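Local coordinates for regulatory protein PcrH (Pseudomonas aeruginosa, PDB 2XCC) that probably acts as a class II chaperone of type III secretion, a tetratricopeptide-repeat protein that binds the translocator proteins PopB and PopD before export, at residues Leu58-Gln63 and Gln73-Gly78. Residues are numbered along the deposited sequence; the frame is centred on the assembly and turned at random. Where two conformers were deposited one is given.
Sequences LGACRQ and QSYSYG
The ring of Tyr75 lies flat along helix 52-64, with Gly59 under one face: Gly59 CA sits 4.0 Å from the ring centroid, a CH-pi contact with bare backbone. At the ring edge, near its plane, lies Gln63 OE1, and the two side chains cross at about a right angle. Tyr75 OH donates a hydrogen bond to Gln63 OE1 at 2.7 Å; the hydroxyl stands tilted 30° from the plane of the carbonyl. Tyr75 carries its ring beside its own backbone N (chi1 -74°), and this swings the hydroxyl across to the other helix, where it also packs 3.7 Å from Ala60 CB. The other end of the Gln63 amide, NE2, makes a weak hydrogen bond to Glu94, while helix 87-99 adds Phe88 and Cys95 against Tyr75.

The second flat group is the guanidinium of Arg62. Leu58 CD2 lies over its centre on one face, 3.9 Å above the plane, and the same methyl touches Ser74 OG at 3.3 Å. Ser74 OG approaches Arg62 NH1 obliquely, at 3.2 Å. Hydrogen bonds of this arginine go elsewhere: NH1 bonds to the carbonyl oxygen of Gln70 and NE to Gln38 on helix 34-47.

Small residues bring the backbones together, Gly59 CA and Ser74 CA being only 5.1 Å apart. Segments 58-63 and 73-78 run nearly antiparallel, 159° between their directions, successive helices packed as in the tetratricopeptide-repeat proteins to which this one probably belongs. The chemistry is mixed: a glycine surface receives the aromatic face, a single phenol-to-amide bond ties down the ring's polar end, and the buried arginine, bonded through NH1 to Gln70 and through NE to Gln38, probably keeps its charge and links this helix pair to helix 34-47.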
ATOM      1  N   LEU A  58      10.348   1.054  -5.723  1.00 18.89           N
ATOM      2  CA  LEU A  58      10.094   2.285  -4.926  1.00 18.36           C
ATOM      3  C   LEU A  58      10.773   2.192  -3.532  1.00 19.36           C
ATOM      4  O   LEU A  58      11.650   2.979  -3.198  1.00 19.30           O
ATOM      5  CB  LEU A  58       8.583   2.481  -4.814  1.00 16.97           C
ATOM      6  CG  LEU A  58       8.257   3.757  -3.982  1.00 22.97           C
ATOM      7  CD1 LEU A  58       8.864   5.003  -4.609  1.00 21.45           C
ATOM      8  CD2 LEU A  58       6.753   3.937  -3.844  1.00 20.73           C
ATOM      9  N   GLY A  59      10.364   1.196  -2.730  1.00 22.09           N
ATOM     10  CA  GLY A  59      11.075   0.796  -1.487  1.00 24.20           C
ATOM     11  C   GLY A  59      12.609   0.853  -1.563  1.00 25.43           C
ATOM     12  O   GLY A  59      13.248   1.647  -0.873  1.00 26.16           O
ATOM     13  N   ALA A  60      13.202   0.046  -2.417  1.00 25.09           N
ATOM     14  CA  ALA A  60      14.651   0.036  -2.508  1.00 26.17           C
ATOM     15  C   ALA A  60      15.274   1.437  -2.708  1.00 27.73           C
ATOM     16  O   ALA A  60      16.222   1.830  -1.987  1.00 28.72           O
ATOM     17  CB  ALA A  60      15.076  -0.987  -3.571  1.00 25.91           C
ATOM     18  N   CYS A  61      14.688   2.246  -3.597  1.00 29.07           N
ATOM     19  CA  CYS A  61      15.188   3.612  -3.796  1.00 29.86           C
ATOM     20  C   CYS A  61      15.174   4.416  -2.519  1.00 29.82           C
ATOM     21  O   CYS A  61      16.138   5.128  -2.208  1.00 30.10           O
ATOM     22  CB  CYS A  61      14.387   4.354  -4.903  1.00 30.00           C
ATOM     23  SG  CYS A  61      14.562   3.529  -6.501  1.00 30.78           S
ATOM     24  N   ARG A  62      14.064   4.327  -1.792  1.00 30.99           N
ATOM     25  CA  ARG A  62      13.919   5.026  -0.523  1.00 31.78           C
ATOM     26  C   ARG A  62      14.928   4.498   0.531  1.00 32.38           C
ATOM     27  O   ARG A  62      15.498   5.287   1.292  1.00 32.51           O
ATOM     28  CB  ARG A  62      12.485   4.915  -0.018  1.00 31.42           C
ATOM     29  CG  ARG A  62      11.558   5.842  -0.775  1.00 33.41           C
ATOM     30  CD  ARG A  62      10.150   5.347  -0.706  1.00 32.83           C
ATOM     31  NE  ARG A  62       9.237   6.347  -1.230  1.00 35.05           N
ATOM     32  CZ  ARG A  62       7.927   6.364  -0.996  1.00 34.68           C
ATOM     33  NH1 ARG A  62       7.356   5.432  -0.261  1.00 33.14           N
ATOM     34  NH2 ARG A  62       7.181   7.337  -1.480  1.00 40.13           N
ATOM     35  N   GLN A  63      15.162   3.181   0.528  1.00 32.37           N
ATOM     36  CA  GLN A  63      16.120   2.559   1.427  1.00 34.29           C
ATOM     37  C   GLN A  63      17.505   3.193   1.247  1.00 35.21           C
ATOM     38  O   GLN A  63      18.045   3.859   2.134  1.00 35.85           O
ATOM     39  CB  GLN A  63      16.185   1.048   1.139  1.00 33.74           C
ATOM     40  CG  GLN A  63      15.755   0.292   2.286  1.00 33.14           C
ATOM     41  CD  GLN A  63      16.172  -1.146   2.279  1.00 28.28           C
ATOM     42  OE1 GLN A  63      15.415  -2.024   1.883  1.00 32.11           O
ATOM     43  NE2 GLN A  63      17.353  -1.400   2.733  1.00 28.78           N
ATOM     44  N   GLN A  73       6.643   1.676   4.252  1.00 33.53           N
ATOM     45  CA  GLN A  73       5.338   1.750   3.568  1.00 33.55           C
ATOM     46  C   GLN A  73       5.311   1.039   2.191  1.00 33.03           C
ATOM     47  O   GLN A  73       4.401   0.236   1.979  1.00 32.80           O
ATOM     48  CB  GLN A  73       4.949   3.198   3.359  1.00 34.33           C
ATOM     49  CG  GLN A  73       4.201   3.854   4.477  1.00 37.78           C
ATOM     50  CD  GLN A  73       4.395   5.371   4.445  1.00 43.42           C
ATOM     51  OE1 GLN A  73       4.058   6.044   3.462  1.00 46.43           O
ATOM     52  NE2 GLN A  73       4.957   5.911   5.512  1.00 42.50           N
ATOM     53  N   SER A  74       6.260   1.297   1.257  1.00 30.86           N
ATOM     54  CA  SER A  74       6.156   0.592  -0.041  1.00 30.77           C
ATOM     55  C   SER A  74       6.192  -0.890   0.166  1.00 28.77           C
ATOM     56  O   SER A  74       5.342  -1.591  -0.354  1.00 28.62           O
ATOM     57  CB  SER A  74       7.192   0.957  -1.103  1.00 31.21           C
ATOM     58  OG  SER A  74       7.460   2.317  -1.064  1.00 36.13           O
ATOM     59  N   TYR A  75       7.178  -1.350   0.927  1.00 29.13           N
ATOM     60  CA  TYR A  75       7.405  -2.772   1.129  1.00 29.01           C
ATOM     61  C   TYR A  75       6.120  -3.451   1.636  1.00 29.44           C
ATOM     62  O   TYR A  75       5.652  -4.480   1.082  1.00 29.49           O
ATOM     63  CB  TYR A  75       8.566  -2.934   2.087  1.00 29.26           C
ATOM     64  CG  TYR A  75       9.939  -2.622   1.468  1.00 26.56           C
ATOM     65  CD1 TYR A  75      10.181  -2.809   0.110  1.00 27.09           C
ATOM     66  CD2 TYR A  75      11.000  -2.169   2.262  1.00 24.28           C
ATOM     67  CE1 TYR A  75      11.437  -2.553  -0.455  1.00 21.07           C
ATOM     68  CE2 TYR A  75      12.253  -1.877   1.699  1.00 25.03           C
ATOM     69  CZ  TYR A  75      12.457  -2.097   0.331  1.00 22.74           C
ATOM     70  OH  TYR A  75      13.705  -1.884  -0.213  1.00 20.36           O
ATOM     71  N   SER A  76       5.499  -2.811   2.611  1.00 28.28           N
ATOM     72  CA  SER A  76       4.311  -3.365   3.258  0.50 28.68           C
ATOM     73  C   SER A  76       3.124  -3.474   2.316  1.00 28.68           C
ATOM     74  O   SER A  76       2.385  -4.447   2.395  1.00 29.15           O
ATOM     75  CB  SER A  76       3.928  -2.543   4.492  0.50 28.54           C
ATOM     76  OG  SER A  76       4.907  -2.675   5.510  0.50 28.93           O
ATOM     77  N   TYR A  77       2.924  -2.475   1.450  1.00 28.53           N
ATOM     78  CA  TYR A  77       1.869  -2.580   0.484  1.00 29.24           C
ATOM     79  C   TYR A  77       2.247  -3.687  -0.515  1.00 30.43           C
ATOM     80  O   TYR A  77       1.430  -4.511  -0.856  1.00 30.02           O
ATOM     81  CB  TYR A  77       1.601  -1.249  -0.232  1.00 29.85           C
ATOM     82  CG  TYR A  77       0.588  -1.414  -1.355  1.00 29.99           C
ATOM     83  CD1 TYR A  77      -0.766  -1.538  -1.064  1.00 31.71           C
ATOM     84  CD2 TYR A  77       0.982  -1.501  -2.702  1.00 31.90           C
ATOM     85  CE1 TYR A  77      -1.712  -1.687  -2.052  1.00 28.44           C
ATOM     86  CE2 TYR A  77       0.006  -1.674  -3.722  1.00 32.15           C
ATOM     87  CZ  TYR A  77      -1.336  -1.752  -3.352  1.00 30.48           C
ATOM     88  OH  TYR A  77      -2.334  -1.952  -4.262  1.00 31.74           O
ATOM     89  N   GLY A  78       3.491  -3.720  -0.976  1.00 31.85           N
ATOM     90  CA  GLY A  78       3.878  -4.769  -1.911  1.00 34.35           C
ATOM     91  C   GLY A  78       3.562  -6.145  -1.382  1.00 36.81           C
ATOM     92  O   GLY A  78       3.043  -6.994  -2.129  1.00 37.16           O
TER